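GDSL-like Lipase/Acylhydrolase family protein (Neisseria meningitidis, PDB 4K7J) probably removes O-linked acetyl groups from peptidoglycan, acting as a serine esterase of the SGNH hydrolase family. Local coordinates at residues A[146-152]-A[199-205]; A[162-166]-A[183-188]. All coordinates share one frame. Numbering follows the deposited sequence.

Contact 1. Residues A[146-152]-A[199-205]; sequences KQRVSLF and FINIENP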
ATOM      1  N   LYS A 146      18.269   3.044 -16.407  0.60 40.97           N
ATOM      2  CA  LYS A 146      17.750   4.288 -15.853  0.60 42.73           C
ATOM      3  C   LYS A 146      16.246   4.217 -15.593  0.60 41.05           C
ATOM      4  O   LYS A 146      15.457   4.028 -16.521  0.60 40.89           O
ATOM      5  CB  LYS A 146      18.076   5.457 -16.787  0.60 41.09           C
ATOM      6  CG  LYS A 146      19.559   5.601 -17.095  0.60 40.88           C
ATOM      7  CD  LYS A 146      19.820   6.718 -18.094  0.60 39.52           C
ATOM      8  CE  LYS A 146      21.301   6.812 -18.429  0.60 41.61           C
ATOM      9  NZ  LYS A 146      21.810   5.537 -19.013  0.60 41.39           N
ATOM     10  N   GLN A 147      15.858   4.364 -14.327  1.00 35.70           N
ATOM     11  CA  GLN A 147      14.449   4.354 -13.959  1.00 31.68           C
ATOM     12  C   GLN A 147      13.887   5.773 -13.919  1.00 30.20           C
ATOM     13  O   GLN A 147      14.627   6.755 -13.824  1.00 28.41           O
ATOM     14  CB  GLN A 147      14.262   3.716 -12.579  1.00 35.36           C
ATOM     15  CG  GLN A 147      15.052   2.440 -12.331  1.00 31.31           C
ATOM     16  CD  GLN A 147      14.296   1.177 -12.711  1.00 37.33           C
ATOM     17  OE1 GLN A 147      13.071   1.090 -12.574  1.00 34.81           O
ATOM     18  NE2 GLN A 147      15.033   0.183 -13.188  1.00 41.05           N
ATOM     19  N   ARG A 148      12.570   5.868 -14.000  1.00 22.15           N
ATOM     20  CA  ARG A 148      11.876   7.098 -13.684  1.00 24.39           C
ATOM     21  C   ARG A 148      11.836   7.152 -12.169  1.00 29.56           C
ATOM     22  O   ARG A 148      11.535   6.154 -11.513  1.00 23.49           O
ATOM     23  CB  ARG A 148      10.459   7.073 -14.243  1.00 31.02           C
ATOM     24  CG  ARG A 148      10.406   6.887 -15.748  1.00 37.38           C
ATOM     25  CD  ARG A 148       8.997   6.595 -16.226  1.00 40.72           C
ATOM     26  NE  ARG A 148       8.946   6.516 -17.681  1.00 46.46           N
ATOM     27  CZ  ARG A 148       7.975   5.919 -18.360  1.00 48.18           C
ATOM     28  NH1 ARG A 148       6.972   5.341 -17.708  1.00 40.01           N
ATOM     29  NH2 ARG A 148       8.013   5.895 -19.691  1.00 44.58           N
ATOM     30  N   VAL A 149      12.181   8.306 -11.616  1.00 25.04           N
ATOM     31  CA  VAL A 149      12.215   8.471 -10.173  1.00 20.39           C
ATOM     32  C   VAL A 149      11.421   9.701  -9.781  1.00 22.70           C
ATOM     33  O   VAL A 149      11.620  10.786 -10.334  1.00 17.33           O
ATOM     34  CB  VAL A 149      13.658   8.592  -9.648  1.00 18.84           C
ATOM     35  CG1 VAL A 149      13.668   8.813  -8.127  1.00 15.83           C
ATOM     36  CG2 VAL A 149      14.438   7.350 -10.011  1.00 19.43           C
ATOM     37  N   SER A 150      10.508   9.516  -8.835  1.00 16.25           N
ATOM     38  CA  SER A 150       9.781  10.616  -8.234  1.00 13.39           C
ATOM     39  C   SER A 150       9.922  10.498  -6.711  1.00 21.63           C
ATOM     40  O   SER A 150      10.032   9.384  -6.181  1.00 22.11           O
ATOM     41  CB  SER A 150       8.308  10.561  -8.644  1.00 23.08           C
ATOM     42  OG  SER A 150       8.134  10.879 -10.015  1.00 23.79           O
ATOM     43  N   LEU A 151       9.940  11.625  -6.003  1.00 15.84           N
ATOM     44  CA  LEU A 151      10.032  11.574  -4.544  1.00 17.09           C
ATOM     45  C   LEU A 151       9.078  12.557  -3.910  1.00 15.63           C
ATOM     46  O   LEU A 151       9.073  13.735  -4.277  1.00 16.59           O
ATOM     47  CB  LEU A 151      11.431  11.959  -4.047  1.00 19.47           C
ATOM     48  CG  LEU A 151      12.755  11.559  -4.683  1.00 22.53           C
ATOM     49  CD1 LEU A 151      12.981  12.272  -6.012  1.00 21.41           C
ATOM     50  CD2 LEU A 151      13.850  11.912  -3.699  1.00 24.54           C
ATOM     51  N   PHE A 152       8.309  12.116  -2.920  1.00 14.46           N
ATOM     52  CA  PHE A 152       7.657  13.102  -2.064  1.00 11.74           C
ATOM     53  C   PHE A 152       8.745  13.757  -1.225  1.00 11.55           C
ATOM     54  O   PHE A 152       9.585  13.068  -0.653  1.00 15.41           O
ATOM     55  CB  PHE A 152       6.598  12.466  -1.160  1.00 10.62           C
ATOM     56  CG  PHE A 152       5.328  12.091  -1.877  1.00 13.11           C
ATOM     57  CD1 PHE A 152       4.294  13.006  -2.007  1.00 12.27           C
ATOM     58  CD2 PHE A 152       5.169  10.824  -2.423  1.00 10.74           C
ATOM     59  CE1 PHE A 152       3.118  12.664  -2.664  1.00 11.61           C
ATOM     60  CE2 PHE A 152       3.987  10.471  -3.080  1.00 11.56           C
ATOM     61  CZ  PHE A 152       2.964  11.401  -3.195  1.00 14.92           C
ATOM     62  N   PHE A 199       7.516   8.740   0.405  1.00 12.15           N
ATOM     63  CA  PHE A 199       7.783   7.582  -0.428  1.00 11.83           C
ATOM     64  C   PHE A 199       8.477   8.048  -1.695  1.00 11.57           C
ATOM     65  O   PHE A 199       8.309   9.191  -2.126  1.00 12.35           O
ATOM     66  CB  PHE A 199       6.497   6.837  -0.768  1.00 11.10           C
ATOM     67  CG  PHE A 199       6.020   5.909   0.321  1.00 17.37           C
ATOM     68  CD1 PHE A 199       5.449   6.411   1.479  1.00 12.38           C
ATOM     69  CD2 PHE A 199       6.143   4.535   0.179  1.00 14.91           C
ATOM     70  CE1 PHE A 199       5.019   5.562   2.487  1.00 14.49           C
ATOM     71  CE2 PHE A 199       5.695   3.672   1.177  1.00 17.12           C
ATOM     72  CZ  PHE A 199       5.132   4.192   2.331  1.00 14.19           C
ATOM     73  N   ILE A 200       9.243   7.142  -2.279  1.00 13.21           N
ATOM     74  CA  ILE A 200      10.038   7.402  -3.465  1.00 13.25           C
ATOM     75  C   ILE A 200       9.622   6.404  -4.538  1.00 16.31           C
ATOM     76  O   ILE A 200       9.672   5.194  -4.320  1.00 13.93           O
ATOM     77  CB  ILE A 200      11.522   7.185  -3.162  1.00 11.66           C
ATOM     78  CG1 ILE A 200      12.009   8.185  -2.115  1.00 10.97           C
ATOM     79  CG2 ILE A 200      12.350   7.272  -4.435  1.00 16.60           C
ATOM     80  CD1 ILE A 200      13.446   7.981  -1.717  1.00 16.87           C
ATOM     81  N   ASN A 201       9.197   6.908  -5.688  1.00 16.16           N
ATOM     82  CA  ASN A 201       8.694   6.044  -6.750  1.00 17.24           C
ATOM     83  C   ASN A 201       9.785   5.727  -7.731  1.00 20.95           C
ATOM     84  O   ASN A 201      10.443   6.630  -8.238  1.00 19.78           O
ATOM     85  CB  ASN A 201       7.560   6.707  -7.515  1.00 13.41           C
ATOM     86  CG  ASN A 201       6.881   5.750  -8.478  1.00 23.46           C
ATOM     87  OD1 ASN A 201       6.835   4.547  -8.233  1.00 22.63           O
ATOM     88  ND2 ASN A 201       6.369   6.277  -9.590  1.00 23.00           N
ATOM     89  N   ILE A 202       9.973   4.445  -8.007  1.00 19.63           N
ATOM     90  CA  ILE A 202      11.018   4.007  -8.921  1.00 20.95           C
ATOM     91  C   ILE A 202      10.400   3.069  -9.964  1.00 31.61           C
ATOM     92  O   ILE A 202      10.027   1.940  -9.642  1.00 33.33           O
ATOM     93  CB  ILE A 202      12.150   3.321  -8.137  1.00 24.60           C
ATOM     94  CG1 ILE A 202      12.666   4.269  -7.040  1.00 21.80           C
ATOM     95  CG2 ILE A 202      13.276   2.869  -9.062  1.00 25.03           C
ATOM     96  CD1 ILE A 202      13.665   3.641  -6.094  1.00 30.30           C
ATOM     97  N   GLU A 203      10.284   3.559 -11.201  1.00 19.74           N
ATOM     98  CA  GLU A 203       9.544   2.884 -12.269  1.00 26.33           C
ATOM     99  C   GLU A 203      10.429   2.594 -13.482  1.00 34.13           C
ATOM    100  O   GLU A 203      11.266   3.410 -13.870  1.00 30.35           O
ATOM    101  CB  GLU A 203       8.353   3.741 -12.734  1.00 22.87           C
ATOM    102  CG  GLU A 203       7.159   3.740 -11.814  1.00 25.95           C
ATOM    103  CD  GLU A 203       6.010   4.582 -12.338  1.00 29.06           C
ATOM    104  OE1 GLU A 203       6.185   5.286 -13.362  1.00 36.43           O
ATOM    105  OE2 GLU A 203       4.924   4.542 -11.721  1.00 33.02           O
ATOM    106  N   ASN A 204      10.223   1.432 -14.086  1.00 30.58           N
ATOM    107  CA  ASN A 204      10.930   1.051 -15.301  1.00 31.92           C
ATOM    108  C   ASN A 204      10.212   1.663 -16.511  1.00 30.42           C
ATOM    109  O   ASN A 204       9.001   1.500 -16.671  1.00 31.26           O
ATOM    110  CB  ASN A 204      11.038  -0.487 -15.357  1.00 33.90           C
ATOM    111  CG  ASN A 204      11.056  -1.052 -16.773  1.00 44.40           C
ATOM    112  OD1 ASN A 204      11.625  -0.473 -17.708  1.00 42.89           O
ATOM    113  ND2 ASN A 204      10.444  -2.223 -16.927  1.00 34.15           N
ATOM    114  N   PRO A 205      10.960   2.393 -17.354  1.00 38.23           N
ATOM    115  CA  PRO A 205      10.446   3.117 -18.528  1.00 37.95           C
ATOM    116  C   PRO A 205       9.735   2.233 -19.563  1.00 37.02           C
ATOM    117  O   PRO A 205       8.907   2.740 -20.322  1.00 35.95           O
ATOM    118  CB  PRO A 205      11.712   3.721 -19.146  1.00 41.80           C
ATOM    119  CG  PRO A 205      12.835   2.862 -18.633  1.00 37.16           C
ATOM    120  CD  PRO A 205      12.425   2.507 -17.239  1.00 37.79           C
TER
HETATM  121  O   HOH W   1      12.154  -0.274 -10.318  1.00 30.60           O

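Contact 2. Residues A[162-166]-A[183-188]; sequences LTVNG and AALPLT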
ATOM      1  N   LEU A 162      18.756  18.910  -3.786  1.00 17.25           N
ATOM      2  CA  LEU A 162      19.416  17.682  -3.363  1.00 22.03           C
ATOM      3  C   LEU A 162      19.962  17.064  -4.632  1.00 19.62           C
ATOM      4  O   LEU A 162      19.725  17.588  -5.729  1.00 19.34           O
ATOM      5  CB  LEU A 162      18.455  16.720  -2.616  1.00 16.14           C
ATOM      6  CG  LEU A 162      17.054  16.422  -3.159  1.00 17.35           C
ATOM      7  CD1 LEU A 162      17.094  15.534  -4.394  1.00 14.29           C
ATOM      8  CD2 LEU A 162      16.173  15.786  -2.052  1.00 18.75           C
ATOM      9  N   THR A 163      20.695  15.963  -4.508  1.00 17.72           N
ATOM     10  CA  THR A 163      21.189  15.300  -5.699  1.00 18.67           C
ATOM     11  C   THR A 163      20.720  13.865  -5.733  1.00 19.35           C
ATOM     12  O   THR A 163      20.659  13.203  -4.707  1.00 21.38           O
ATOM     13  CB  THR A 163      22.730  15.325  -5.806  1.00 22.40           C
ATOM     14  OG1 THR A 163      23.292  14.505  -4.777  1.00 22.39           O
ATOM     15  CG2 THR A 163      23.283  16.758  -5.696  1.00 21.38           C
ATOM     16  N   VAL A 164      20.404  13.392  -6.932  1.00 24.61           N
ATOM     17  CA  VAL A 164      20.018  12.008  -7.160  1.00 16.71           C
ATOM     18  C   VAL A 164      21.004  11.435  -8.174  1.00 23.03           C
ATOM     19  O   VAL A 164      21.054  11.903  -9.313  1.00 23.04           O
ATOM     20  CB  VAL A 164      18.602  11.941  -7.740  1.00 24.72           C
ATOM     21  CG1 VAL A 164      18.222  10.513  -8.033  1.00 27.64           C
ATOM     22  CG2 VAL A 164      17.594  12.583  -6.786  1.00 17.94           C
ATOM     23  N   ASN A 165      21.788  10.434  -7.759  1.00 25.39           N
ATOM     24  CA  ASN A 165      22.949   9.964  -8.531  1.00 22.32           C
ATOM     25  C   ASN A 165      23.793  11.101  -9.116  1.00 23.58           C
ATOM     26  O   ASN A 165      24.172  11.064 -10.280  1.00 31.36           O
ATOM     27  CB  ASN A 165      22.537   8.995  -9.645  1.00 24.76           C
ATOM     28  CG  ASN A 165      22.124   7.632  -9.111  1.00 22.90           C
ATOM     29  OD1 ASN A 165      21.990   7.446  -7.909  1.00 23.31           O
ATOM     30  ND2 ASN A 165      21.897   6.682 -10.011  1.00 27.41           N
ATOM     31  N   GLY A 166      24.075  12.114  -8.311  1.00 20.95           N
ATOM     32  CA  GLY A 166      24.912  13.214  -8.755  1.00 27.15           C
ATOM     33  C   GLY A 166      24.196  14.348  -9.476  1.00 29.90           C
ATOM     34  O   GLY A 166      24.746  15.437  -9.616  1.00 32.98           O
ATOM     35  N   ALA A 183      17.072   8.317 -12.934  1.00 26.06           N
ATOM     36  CA  ALA A 183      18.331   7.727 -12.499  1.00 32.75           C
ATOM     37  C   ALA A 183      18.223   6.214 -12.548  1.00 34.77           C
ATOM     38  O   ALA A 183      17.139   5.671 -12.746  1.00 45.00           O
ATOM     39  CB  ALA A 183      18.668   8.182 -11.083  1.00 29.91           C
ATOM     40  N   ALA A 184      19.343   5.535 -12.346  1.00 34.29           N
ATOM     41  CA  ALA A 184      19.341   4.083 -12.307  1.00 37.13           C
ATOM     42  C   ALA A 184      19.447   3.596 -10.866  1.00 32.95           C
ATOM     43  O   ALA A 184      19.590   4.393  -9.937  1.00 31.98           O
ATOM     44  CB  ALA A 184      20.485   3.526 -13.151  1.00 41.43           C
ATOM     45  N   LEU A 185      19.351   2.285 -10.687  1.00 26.43           N
ATOM     46  CA  LEU A 185      19.625   1.665  -9.399  1.00 28.29           C
ATOM     47  C   LEU A 185      21.006   1.009  -9.471  1.00 29.79           C
ATOM     48  O   LEU A 185      21.366   0.463 -10.508  1.00 33.93           O
ATOM     49  CB  LEU A 185      18.535   0.646  -9.055  1.00 22.59           C
ATOM     50  CG  LEU A 185      17.194   1.260  -8.618  1.00 27.35           C
ATOM     51  CD1 LEU A 185      16.043   0.304  -8.822  1.00 29.14           C
ATOM     52  CD2 LEU A 185      17.260   1.664  -7.157  1.00 29.90           C
ATOM     53  N   PRO A 186      21.797   1.070  -8.381  1.00 28.11           N
ATOM     54  CA  PRO A 186      21.527   1.687  -7.075  1.00 23.71           C
ATOM     55  C   PRO A 186      21.346   3.194  -7.152  1.00 25.18           C
ATOM     56  O   PRO A 186      21.963   3.861  -7.977  1.00 25.89           O
ATOM     57  CB  PRO A 186      22.786   1.362  -6.259  1.00 23.91           C
ATOM     58  CG  PRO A 186      23.394   0.187  -6.943  1.00 28.54           C
ATOM     59  CD  PRO A 186      23.104   0.390  -8.399  1.00 27.38           C
ATOM     60  N   LEU A 187      20.486   3.713  -6.288  1.00 20.62           N
ATOM     61  CA  LEU A 187      20.080   5.099  -6.323  1.00 26.00           C
ATOM     62  C   LEU A 187      20.634   5.767  -5.080  1.00 19.66           C
ATOM     63  O   LEU A 187      20.319   5.346  -3.977  1.00 21.11           O
ATOM     64  CB  LEU A 187      18.552   5.173  -6.282  1.00 21.10           C
ATOM     65  CG  LEU A 187      17.870   6.525  -6.400  1.00 25.40           C
ATOM     66  CD1 LEU A 187      18.265   7.103  -7.718  1.00 30.65           C
ATOM     67  CD2 LEU A 187      16.355   6.362  -6.347  1.00 30.18           C
ATOM     68  N   THR A 188      21.444   6.805  -5.256  1.00 22.06           N
ATOM     69  CA  THR A 188      22.037   7.507  -4.118  1.00 19.89           C
ATOM     70  C   THR A 188      21.564   8.950  -4.073  1.00 18.83           C
ATOM     71  O   THR A 188      21.697   9.683  -5.041  1.00 19.07           O
ATOM     72  CB  THR A 188      23.571   7.443  -4.157  1.00 23.40           C
ATOM     73  OG1 THR A 188      23.979   6.079  -4.025  1.00 20.88           O
ATOM     74  CG2 THR A 188      24.180   8.250  -3.013  1.00 18.42           C
TER
HETATM   75  O   HOH W   2      23.619  11.881  -5.442  1.00 21.65           O
HETATM   76  O   HOH W   3      21.880   7.389 -12.887  1.00 27.43           O

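Contact 1. Residues A[146-152]-A[199-205]
Five backbone hydrogen bonds tie 146-152 to 199-205. Arg148 N donates to Glu203 O (2.8 Å) and Glu203 N to Arg148 O (2.9 Å); Ser150 N reaches Asn201 O (2.9 Å) while Asn201 N returns to Ser150 O (2.7 Å); Phe152 N closes the row on Phe199 O (3.0 Å). Between these hydrogen-bonded pairs, Val149 faces Ile202 and Leu151 faces Ile200 as non-hydrogen-bonded pairs, and on their other edge the backbones of Val149 and Leu151 hydrogen-bond to Thr181 and Leu179 of strand 177-183. Strand 147-155 is thus an inner strand of an antiparallel five-stranded sheet, with strand 195-203 on its other side. Valine, leucine and isoleucine suit the sheet face that packs against Leu187 and Ile189 of strand 187-191. The face carrying Arg148, Ser150, Asn201 and Glu203 is polar: Asn201 ND2 donates to Glu203 OE2 (3.1 Å), a carboxylate oxygen that also forms a salt bridge with Arg55, whereas Arg148 NH1 stays 4.4 Å from Glu203 OE1, beyond a salt bridge. Ser150 OG is satisfied by Asp180. Where the strand pair ends, one water donates to both Gln147 OE1 (2.8 Å) and Ile202 O (3.1 Å), bridging the side-chain amide and a backbone carbonyl.

Contact 2. Residues A[162-166]-A[183-188]
Hydrogen bonding here centres on Asn165. Its backbone N donates to Thr188 O (2.8 Å), and Thr188 N donates back to Asn165 OD1 (2.8 Å), so the side-chain carbonyl accepts from the neighbouring strand. The other end of the same amide, Asn165 ND2, donates to Ala184 O (3.3 Å) and weakly to Pro186 O (3.5 Å). Asparagine fits twice over: its amide both donates and accepts, and its positive phi of 43° is readily tolerated by this residue. Asn165 and Gly166 form the tight turn of the β-hairpin joining strands 161-164 and 167-170, while 183-188, with a cis peptide before Pro186, links strand 177-183 to strand 187-191. Two waters extend the polar network: one donates to Thr188 O (2.9 Å), accepts from Gly166 N (2.9 Å) and bonds Thr163 OG1 (2.7 Å); the other accepts from Asn165 ND2 (3.0 Å) and Ala184 N (3.2 Å). Apolar packing is compact, Val164 CG1 meeting Leu187 CD1 at 3.4 Å and Ala183 CB at 3.9 Å, the small alanine leaving room for the valine.

Overall arrangement
Contact 2 is nested within the chain loop closed by contact 1, the order being 146-152, 162-166, 183-188, 199-205, and the two centres lie about 10 Å apart. Each belongs to a different antiparallel five-stranded sheet: contact 1 joins strands 147-155 and 195-203, contact 2 the ends of strands 161-164 and 187-191. The chain crosses back and forth from one sheet to the other, and they pack face to face, with Ile202 against Leu185 and Leu187. Ala183 ends strand 177-183, edge partner of 147-155, and its O probably accepts from Gln147 N (2.4 Å). The two sheets resemble a β-sandwich, consistent with the galactose-binding-like clan of the N-terminal family, beside the mixed β-sheet of the α/β SGNH hydrolase fold; contact 1 lies nearer that sheet.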